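Local structure of dTDP-4-dehydrorhamnose reductase (Yersinia enterocolitica, 5U9C) at residues 16-30 against 196-210. The protein probably catalyses the NADPH-dependent reduction of dTDP-4-dehydro-beta-L-rhamnose to dTDP-beta-L-rhamnose in dTDP-L-rhamnose biosynthesis. Residues are numbered along the deposited sequence; the frame is centred on the assembly and turned at random.
Sequences MLGAYVTSALKDTDY and AMQLCNFIIWAINKR
Leu17 enters helix 196-209 as a knob into the hole formed by Ala196, Leu199, Cys200 and Ile203. With CG anti to the backbone N (chi1 179°), its branch runs to the partner helix: CD2 meets Leu199 CD2 at 3.6 Å, the two side chains crossing at about a right angle, and touches Ile203 CD1 tip to tip. The short side chains of Ala196, Cys200 and Ala24 suit an axis approach of 9.0 Å, at a crossing angle of -46°. Cys200 SG packs against Tyr20 CB, Val21 CG2 and Ala24 CB, a short side chain fitting where the helices lie close. Farther along, the side chains of Ile204 and Leu25 pass each other in opposite directions, Ile204 CD1 and Leu25 CD2 meeting at 3.6 Å.

An aromatic contact extends the seam near Ala196. Tyr20 CE2 touches Ala196 CB, while Met197, a selenomethionine, sets CB over one face of the ring and, in one of its two conformers, SE obliquely to it, a Met-aromatic contact. Tyr20 OH is hydrogen-bonded to Gly160 N.

Polar chemistry appears at the far end, where Arg210 closes its helix as the C-prime residue of a Schellman motif. Its NH1 gives Tyr30 OH a straight but weak hydrogen bond (3.5 Å), the hydroxyl lying at the guanidinium edge beside Ile207 CG2.

Both helices lie against the parallel sheet of the Rossmann-type fold, Leu17 reaching Leu104 and Ile203 reaching Leu102. Cohesion between them therefore comes chiefly from close-fitting apolar surfaces, with one feeble polar link.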
HETATM    1  N   MSE D  16      34.010 -14.971   1.786  1.00 50.23           N
HETATM    2  CA  MSE D  16      34.259 -14.454   3.150  1.00 54.77           C
HETATM    3  C   MSE D  16      33.949 -15.497   4.199  1.00 48.64           C
HETATM    4  O   MSE D  16      34.829 -15.907   4.970  1.00 47.72           O
HETATM    5  CB  MSE D  16      33.418 -13.187   3.344  1.00 61.73           C
HETATM    6  CG  MSE D  16      33.342 -12.615   4.759  1.00 66.71           C
HETATM    7 SE   MSE D  16      32.321 -10.904   4.684  1.00 92.56          SE
HETATM    8  CE  MSE D  16      31.202 -11.026   3.051  1.00 83.33           C
ATOM      9  N   LEU D  17      32.697 -15.941   4.225  1.00 43.64           N
ATOM     10  CA  LEU D  17      32.260 -16.949   5.179  1.00 39.64           C
ATOM     11  C   LEU D  17      32.914 -18.303   4.911  1.00 37.85           C
ATOM     12  O   LEU D  17      33.367 -18.963   5.836  1.00 36.52           O
ATOM     13  CB  LEU D  17      30.731 -17.110   5.136  1.00 38.51           C
ATOM     14  CG  LEU D  17      30.169 -18.165   6.092  1.00 38.19           C
ATOM     15  CD1 LEU D  17      30.505 -17.816   7.546  1.00 38.44           C
ATOM     16  CD2 LEU D  17      28.685 -18.328   5.891  1.00 38.89           C
ATOM     17  N   GLY D  18      32.944 -18.713   3.644  1.00 36.47           N
ATOM     18  CA  GLY D  18      33.494 -20.009   3.260  1.00 36.43           C
ATOM     19  C   GLY D  18      34.925 -20.277   3.686  1.00 37.68           C
ATOM     20  O   GLY D  18      35.267 -21.412   4.038  1.00 36.81           O
ATOM     21  N   ALA D  19      35.766 -19.243   3.622  1.00 37.21           N
ATOM     22  CA  ALA D  19      37.174 -19.374   3.998  1.00 40.59           C
ATOM     23  C   ALA D  19      37.307 -19.685   5.496  1.00 40.54           C
ATOM     24  O   ALA D  19      38.113 -20.528   5.879  1.00 38.08           O
ATOM     25  CB  ALA D  19      37.973 -18.116   3.616  1.00 42.32           C
ATOM     26  N   TYR D  20      36.513 -19.006   6.335  1.00 38.61           N
ATOM     27  CA  TYR D  20      36.545 -19.288   7.761  1.00 39.00           C
ATOM     28  C   TYR D  20      36.103 -20.748   8.006  1.00 36.41           C
ATOM     29  O   TYR D  20      36.747 -21.471   8.745  1.00 36.53           O
ATOM     30  CB  TYR D  20      35.642 -18.335   8.567  1.00 40.08           C
ATOM     31  CG  TYR D  20      36.101 -16.873   8.734  1.00 42.91           C
ATOM     32  CD1 TYR D  20      37.066 -16.511   9.682  1.00 46.98           C
ATOM     33  CD2 TYR D  20      35.476 -15.855   8.038  1.00 43.78           C
ATOM     34  CE1 TYR D  20      37.443 -15.169   9.852  1.00 50.20           C
ATOM     35  CE2 TYR D  20      35.836 -14.523   8.206  1.00 45.37           C
ATOM     36  CZ  TYR D  20      36.807 -14.177   9.108  1.00 47.61           C
ATOM     37  OH  TYR D  20      37.122 -12.836   9.245  1.00 49.60           O
ATOM     38  N   VAL D  21      35.021 -21.174   7.358  1.00 34.54           N
ATOM     39  CA  VAL D  21      34.490 -22.525   7.550  1.00 34.11           C
ATOM     40  C   VAL D  21      35.486 -23.617   7.133  1.00 35.37           C
ATOM     41  O   VAL D  21      35.762 -24.524   7.916  1.00 35.22           O
ATOM     42  CB  VAL D  21      33.124 -22.719   6.847  1.00 31.70           C
ATOM     43  CG1 VAL D  21      32.640 -24.153   6.992  1.00 30.86           C
ATOM     44  CG2 VAL D  21      32.093 -21.785   7.455  1.00 31.02           C
ATOM     45  N   THR D  22      36.008 -23.517   5.911  1.00 36.28           N
ATOM     46  CA  THR D  22      36.991 -24.473   5.376  1.00 37.99           C
ATOM     47  C   THR D  22      38.158 -24.602   6.354  1.00 39.62           C
ATOM     48  O   THR D  22      38.606 -25.706   6.672  1.00 42.16           O
ATOM     49  CB  THR D  22      37.493 -24.025   3.968  1.00 40.43           C
ATOM     50  OG1 THR D  22      36.378 -23.937   3.056  1.00 40.19           O
ATOM     51  CG2 THR D  22      38.500 -24.999   3.401  1.00 42.89           C
ATOM     52  N   SER D  23      38.610 -23.463   6.861  1.00 39.60           N
ATOM     53  CA  SER D  23      39.702 -23.421   7.816  1.00 41.82           C
ATOM     54  C   SER D  23      39.331 -24.114   9.139  1.00 41.08           C
ATOM     55  O   SER D  23      40.079 -24.965   9.614  1.00 40.51           O
ATOM     56  CB  SER D  23      40.127 -21.965   8.042  1.00 44.03           C
ATOM     57  OG  SER D  23      41.105 -21.869   9.045  1.00 49.09           O
ATOM     58  N   ALA D  24      38.171 -23.778   9.712  1.00 38.83           N
ATOM     59  CA  ALA D  24      37.713 -24.404  10.971  1.00 39.80           C
ATOM     60  C   ALA D  24      37.542 -25.927  10.821  1.00 38.58           C
ATOM     61  O   ALA D  24      37.758 -26.669  11.769  1.00 37.94           O
ATOM     62  CB  ALA D  24      36.396 -23.777  11.442  1.00 39.71           C
ATOM     63  N   LEU D  25      37.149 -26.376   9.625  1.00 38.38           N
ATOM     64  CA  LEU D  25      36.944 -27.814   9.368  1.00 39.71           C
ATOM     65  C   LEU D  25      38.226 -28.644   9.350  1.00 43.56           C
ATOM     66  O   LEU D  25      38.162 -29.872   9.464  1.00 43.08           O
ATOM     67  CB  LEU D  25      36.157 -28.036   8.069  1.00 37.25           C
ATOM     68  CG  LEU D  25      34.676 -27.661   8.165  1.00 35.99           C
ATOM     69  CD1 LEU D  25      34.027 -27.743   6.800  1.00 35.55           C
ATOM     70  CD2 LEU D  25      33.933 -28.556   9.156  1.00 37.48           C
ATOM     71  N   LYS D  26      39.378 -27.989   9.221  1.00 47.53           N
ATOM     72  CA  LYS D  26      40.646 -28.710   9.234  1.00 53.73           C
ATOM     73  C   LYS D  26      40.879 -29.411  10.568  1.00 56.16           C
ATOM     74  O   LYS D  26      41.506 -30.453  10.596  1.00 57.79           O
ATOM     75  CB  LYS D  26      41.839 -27.822   8.825  1.00 57.46           C
ATOM     76  CG  LYS D  26      41.762 -27.391   7.354  1.00 59.79           C
ATOM     77  CD  LYS D  26      43.127 -27.204   6.693  1.00 66.25           C
ATOM     78  CE  LYS D  26      43.870 -25.941   7.094  1.00 70.11           C
ATOM     79  NZ  LYS D  26      43.401 -24.749   6.338  1.00 69.88           N
ATOM     80  N   ASP D  27      40.312 -28.882  11.655  1.00 59.08           N
ATOM     81  CA  ASP D  27      40.432 -29.513  12.983  1.00 65.50           C
ATOM     82  C   ASP D  27      39.241 -30.457  13.293  1.00 63.86           C
ATOM     83  O   ASP D  27      38.769 -30.510  14.437  1.00 62.83           O
ATOM     84  CB  ASP D  27      40.540 -28.445  14.094  1.00 72.58           C
ATOM     85  CG  ASP D  27      41.807 -27.594  13.993  1.00 79.20           C
ATOM     86  OD1 ASP D  27      42.869 -28.105  13.564  1.00 84.17           O
ATOM     87  OD2 ASP D  27      41.742 -26.412  14.393  1.00 82.58           O
ATOM     88  N   THR D  28      38.757 -31.196  12.288  1.00 59.23           N
ATOM     89  CA  THR D  28      37.637 -32.125  12.495  1.00 54.94           C
ATOM     90  C   THR D  28      37.921 -33.462  11.818  1.00 54.13           C
ATOM     91  O   THR D  28      38.947 -33.613  11.161  1.00 50.92           O
ATOM     92  CB  THR D  28      36.310 -31.563  11.944  1.00 53.44           C
ATOM     93  OG1 THR D  28      36.337 -31.531  10.506  1.00 49.21           O
ATOM     94  CG2 THR D  28      36.036 -30.170  12.505  1.00 53.87           C
ATOM     95  N   ASP D  29      36.998 -34.414  12.003  1.00 51.91           N
ATOM     96  CA  ASP D  29      37.065 -35.747  11.391  1.00 52.38           C
ATOM     97  C   ASP D  29      36.568 -35.750   9.922  1.00 47.47           C
ATOM     98  O   ASP D  29      36.624 -36.768   9.248  1.00 44.43           O
ATOM     99  CB  ASP D  29      36.155 -36.734  12.151  1.00 54.47           C
ATOM    100  CG  ASP D  29      36.560 -36.944  13.592  1.00 59.25           C
ATOM    101  OD1 ASP D  29      37.694 -36.578  13.965  1.00 64.14           O
ATOM    102  OD2 ASP D  29      35.734 -37.508  14.350  1.00 60.93           O
ATOM    103  N   TYR D  30      36.073 -34.621   9.442  1.00 43.44           N
ATOM    104  CA  TYR D  30      35.497 -34.561   8.092  1.00 41.97           C
ATOM    105  C   TYR D  30      36.473 -34.524   6.901  1.00 40.52           C
ATOM    106  O   TYR D  30      37.557 -33.987   6.998  1.00 41.80           O
ATOM    107  CB  TYR D  30      34.542 -33.358   8.018  1.00 41.34           C
ATOM    108  CG  TYR D  30      33.222 -33.587   8.729  1.00 42.53           C
ATOM    109  CD1 TYR D  30      32.176 -34.178   8.053  1.00 43.89           C
ATOM    110  CD2 TYR D  30      33.011 -33.212  10.053  1.00 44.41           C
ATOM    111  CE1 TYR D  30      30.960 -34.396   8.652  1.00 45.69           C
ATOM    112  CE2 TYR D  30      31.783 -33.448  10.675  1.00 44.58           C
ATOM    113  CZ  TYR D  30      30.765 -34.040   9.960  1.00 46.97           C
ATOM    114  OH  TYR D  30      29.510 -34.295  10.495  1.00 52.82           O
ATOM    115  N   ALA D 196      30.968 -12.831  10.340  1.00 28.72           N
ATOM    116  CA  ALA D 196      31.272 -14.078   9.632  1.00 30.12           C
ATOM    117  C   ALA D 196      31.961 -15.096  10.563  1.00 32.61           C
ATOM    118  O   ALA D 196      31.665 -16.285  10.481  1.00 31.88           O
ATOM    119  CB  ALA D 196      32.115 -13.830   8.382  1.00 30.07           C
HETATM  120  N   MSE D 197      32.851 -14.636  11.449  0.60 33.84           N
HETATM  121  CA  MSE D 197      33.553 -15.569  12.364  0.60 36.58           C
HETATM  122  C   MSE D 197      32.596 -16.204  13.355  0.60 34.29           C
HETATM  123  O   MSE D 197      32.730 -17.392  13.661  0.60 33.97           O
HETATM  124  CB  MSE D 197      34.765 -14.912  13.043  0.60 40.49           C
HETATM  125  CG  MSE D 197      35.546 -15.873  13.964  0.60 47.37           C
HETATM  126 SE   MSE D 197      36.269 -17.492  13.055  0.60 57.60          SE
HETATM  127  CE  MSE D 197      36.650 -18.578  14.662  0.60 58.54           C
ATOM    128  N   GLN D 198      31.623 -15.449  13.858  1.00 32.65           N
ATOM    129  CA  GLN D 198      30.627 -16.025  14.788  1.00 33.82           C
ATOM    130  C   GLN D 198      29.718 -16.992  14.032  1.00 31.63           C
ATOM    131  O   GLN D 198      29.400 -18.078  14.534  1.00 31.29           O
ATOM    132  CB  GLN D 198      29.768 -14.955  15.472  1.00 34.84           C
ATOM    133  CG  GLN D 198      30.495 -14.051  16.457  1.00 38.27           C
ATOM    134  CD  GLN D 198      29.582 -13.011  17.130  1.00 39.75           C
ATOM    135  OE1 GLN D 198      28.627 -12.483  16.519  1.00 35.66           O
ATOM    136  NE2 GLN D 198      29.882 -12.708  18.410  1.00 40.29           N
ATOM    137  N   LEU D 199      29.336 -16.608  12.811  1.00 27.73           N
ATOM    138  CA  LEU D 199      28.478 -17.461  11.976  1.00 28.26           C
ATOM    139  C   LEU D 199      29.214 -18.781  11.676  1.00 28.99           C
ATOM    140  O   LEU D 199      28.613 -19.864  11.699  1.00 27.96           O
ATOM    141  CB  LEU D 199      28.059 -16.738  10.693  1.00 28.15           C
ATOM    142  CG  LEU D 199      27.246 -17.539   9.678  1.00 29.22           C
ATOM    143  CD1 LEU D 199      26.029 -18.172  10.344  1.00 29.75           C
ATOM    144  CD2 LEU D 199      26.833 -16.654   8.514  1.00 29.74           C
ATOM    145  N   CYS D 200      30.516 -18.682  11.426  1.00 29.11           N
ATOM    146  CA  CYS D 200      31.345 -19.874  11.185  1.00 30.37           C
ATOM    147  C   CYS D 200      31.265 -20.830  12.392  1.00 30.58           C
ATOM    148  O   CYS D 200      30.982 -22.001  12.252  1.00 29.83           O
ATOM    149  CB  CYS D 200      32.803 -19.464  10.942  1.00 30.24           C
ATOM    150  SG  CYS D 200      33.951 -20.850  10.791  1.00 32.16           S
ATOM    151  N   ASN D 201      31.506 -20.299  13.583  1.00 31.16           N
ATOM    152  CA  ASN D 201      31.449 -21.105  14.795  1.00 32.52           C
ATOM    153  C   ASN D 201      30.072 -21.767  14.960  1.00 30.69           C
ATOM    154  O   ASN D 201      29.994 -22.932  15.372  1.00 31.41           O
ATOM    155  CB  ASN D 201      31.795 -20.258  16.022  1.00 34.09           C
ATOM    156  CG  ASN D 201      33.251 -19.769  16.010  1.00 37.95           C
ATOM    157  OD1 ASN D 201      34.134 -20.414  15.434  1.00 40.48           O
ATOM    158  ND2 ASN D 201      33.504 -18.641  16.664  1.00 36.78           N
ATOM    159  N   PHE D 202      29.011 -21.022  14.645  1.00 28.58           N
ATOM    160  CA  PHE D 202      27.659 -21.548  14.743  1.00 28.36           C
ATOM    161  C   PHE D 202      27.450 -22.675  13.737  1.00 28.07           C
ATOM    162  O   PHE D 202      26.821 -23.689  14.062  1.00 27.61           O
ATOM    163  CB  PHE D 202      26.571 -20.480  14.546  1.00 27.56           C
ATOM    164  CG  PHE D 202      25.184 -21.064  14.535  1.00 27.41           C
ATOM    165  CD1 PHE D 202      24.536 -21.347  15.725  1.00 27.56           C
ATOM    166  CD2 PHE D 202      24.575 -21.425  13.347  1.00 27.19           C
ATOM    167  CE1 PHE D 202      23.274 -21.921  15.729  1.00 27.96           C
ATOM    168  CE2 PHE D 202      23.327 -22.025  13.344  1.00 27.59           C
ATOM    169  CZ  PHE D 202      22.677 -22.263  14.530  1.00 27.57           C
ATOM    170  N   ILE D 203      27.980 -22.495  12.530  1.00 27.97           N
ATOM    171  CA  ILE D 203      27.852 -23.492  11.484  1.00 28.00           C
ATOM    172  C   ILE D 203      28.540 -24.812  11.880  1.00 30.30           C
ATOM    173  O   ILE D 203      27.985 -25.888  11.620  1.00 29.92           O
ATOM    174  CB  ILE D 203      28.358 -22.956  10.140  1.00 27.43           C
ATOM    175  CG1 ILE D 203      27.360 -21.917   9.611  1.00 27.69           C
ATOM    176  CG2 ILE D 203      28.508 -24.087   9.144  1.00 28.04           C
ATOM    177  CD1 ILE D 203      27.799 -21.204   8.356  1.00 29.05           C
ATOM    178  N   ILE D 204      29.722 -24.736  12.500  1.00 29.96           N
ATOM    179  CA  ILE D 204      30.433 -25.946  12.943  1.00 31.85           C
ATOM    180  C   ILE D 204      29.550 -26.686  13.965  1.00 31.47           C
ATOM    181  O   ILE D 204      29.376 -27.906  13.899  1.00 30.71           O
ATOM    182  CB  ILE D 204      31.822 -25.600  13.530  1.00 33.78           C
ATOM    183  CG1 ILE D 204      32.712 -24.930  12.463  1.00 34.77           C
ATOM    184  CG2 ILE D 204      32.508 -26.840  14.107  1.00 36.06           C
ATOM    185  CD1 ILE D 204      33.068 -25.812  11.279  1.00 35.51           C
ATOM    186  N   TRP D 205      28.957 -25.928  14.877  1.00 30.95           N
ATOM    187  CA  TRP D 205      28.053 -26.488  15.874  1.00 31.90           C
ATOM    188  C   TRP D 205      26.840 -27.121  15.186  1.00 31.33           C
ATOM    189  O   TRP D 205      26.428 -28.223  15.548  1.00 31.87           O
ATOM    190  CB  TRP D 205      27.613 -25.399  16.878  1.00 31.97           C
ATOM    191  CG  TRP D 205      26.561 -25.834  17.867  1.00 32.92           C
ATOM    192  CD1 TRP D 205      26.768 -26.322  19.120  1.00 34.15           C
ATOM    193  CD2 TRP D 205      25.135 -25.823  17.673  1.00 34.21           C
ATOM    194  NE1 TRP D 205      25.563 -26.616  19.724  1.00 34.62           N
ATOM    195  CE2 TRP D 205      24.548 -26.331  18.855  1.00 34.66           C
ATOM    196  CE3 TRP D 205      24.304 -25.451  16.615  1.00 33.79           C
ATOM    197  CZ2 TRP D 205      23.166 -26.459  19.011  1.00 36.19           C
ATOM    198  CZ3 TRP D 205      22.923 -25.574  16.771  1.00 35.80           C
ATOM    199  CH2 TRP D 205      22.371 -26.075  17.961  1.00 35.42           C
ATOM    200  N   ALA D 206      26.314 -26.439  14.170  1.00 30.85           N
ATOM    201  CA  ALA D 206      25.111 -26.889  13.453  1.00 31.47           C
ATOM    202  C   ALA D 206      25.329 -28.181  12.692  1.00 31.62           C
ATOM    203  O   ALA D 206      24.456 -29.042  12.656  1.00 29.80           O
ATOM    204  CB  ALA D 206      24.621 -25.805  12.508  1.00 31.69           C
ATOM    205  N   ILE D 207      26.495 -28.297  12.073  1.00 31.94           N
ATOM    206  CA  ILE D 207      26.858 -29.503  11.357  1.00 32.78           C
ATOM    207  C   ILE D 207      26.908 -30.689  12.323  1.00 34.41           C
ATOM    208  O   ILE D 207      26.420 -31.759  11.998  1.00 34.96           O
ATOM    209  CB  ILE D 207      28.219 -29.348  10.659  1.00 32.48           C
ATOM    210  CG1 ILE D 207      28.139 -28.301   9.550  1.00 30.90           C
ATOM    211  CG2 ILE D 207      28.678 -30.687  10.061  1.00 33.60           C
ATOM    212  CD1 ILE D 207      29.498 -27.829   9.066  1.00 31.17           C
ATOM    213  N   ASN D 208      27.486 -30.484  13.509  1.00 36.19           N
ATOM    214  CA  ASN D 208      27.617 -31.544  14.514  1.00 37.79           C
ATOM    215  C   ASN D 208      26.257 -32.021  15.043  1.00 38.33           C
ATOM    216  O   ASN D 208      26.083 -33.206  15.310  1.00 37.71           O
ATOM    217  CB  ASN D 208      28.499 -31.073  15.691  1.00 38.94           C
ATOM    218  CG  ASN D 208      28.727 -32.159  16.743  1.00 41.02           C
ATOM    219  OD1 ASN D 208      28.452 -31.959  17.924  1.00 44.56           O
ATOM    220  ND2 ASN D 208      29.190 -33.309  16.315  1.00 40.18           N
ATOM    221  N   LYS D 209      25.323 -31.094  15.229  1.00 38.32           N
ATOM    222  CA  LYS D 209      23.982 -31.415  15.731  1.00 41.24           C
ATOM    223  C   LYS D 209      22.998 -31.757  14.638  1.00 37.28           C
ATOM    224  O   LYS D 209      21.929 -32.270  14.932  1.00 35.81           O
ATOM    225  CB  LYS D 209      23.375 -30.203  16.477  1.00 45.35           C
ATOM    226  CG  LYS D 209      24.141 -29.752  17.705  1.00 53.78           C
ATOM    227  CD  LYS D 209      24.282 -30.823  18.793  1.00 58.96           C
ATOM    228  CE  LYS D 209      22.969 -31.105  19.514  1.00 65.44           C
ATOM    229  NZ  LYS D 209      22.513 -29.949  20.342  1.00 70.12           N
ATOM    230  N   ARG D 210      23.357 -31.467  13.391  1.00 36.18           N
ATOM    231  CA  ARG D 210      22.439 -31.599  12.260  1.00 35.31           C
ATOM    232  C   ARG D 210      21.151 -30.814  12.556  1.00 33.60           C
ATOM    233  O   ARG D 210      20.050 -31.311  12.363  1.00 33.84           O
ATOM    234  CB  ARG D 210      22.156 -33.065  11.892  1.00 36.03           C
ATOM    235  CG  ARG D 210      23.402 -33.843  11.484  1.00 37.46           C
ATOM    236  CD  ARG D 210      24.158 -33.189  10.317  1.00 37.36           C
ATOM    237  NE  ARG D 210      25.387 -33.916  10.011  1.00 38.50           N
ATOM    238  CZ  ARG D 210      25.462 -34.987   9.222  1.00 39.74           C
ATOM    239  NH1 ARG D 210      26.632 -35.580   9.029  1.00 39.07           N
ATOM    240  NH2 ARG D 210      24.376 -35.476   8.629  1.00 41.48           N
TER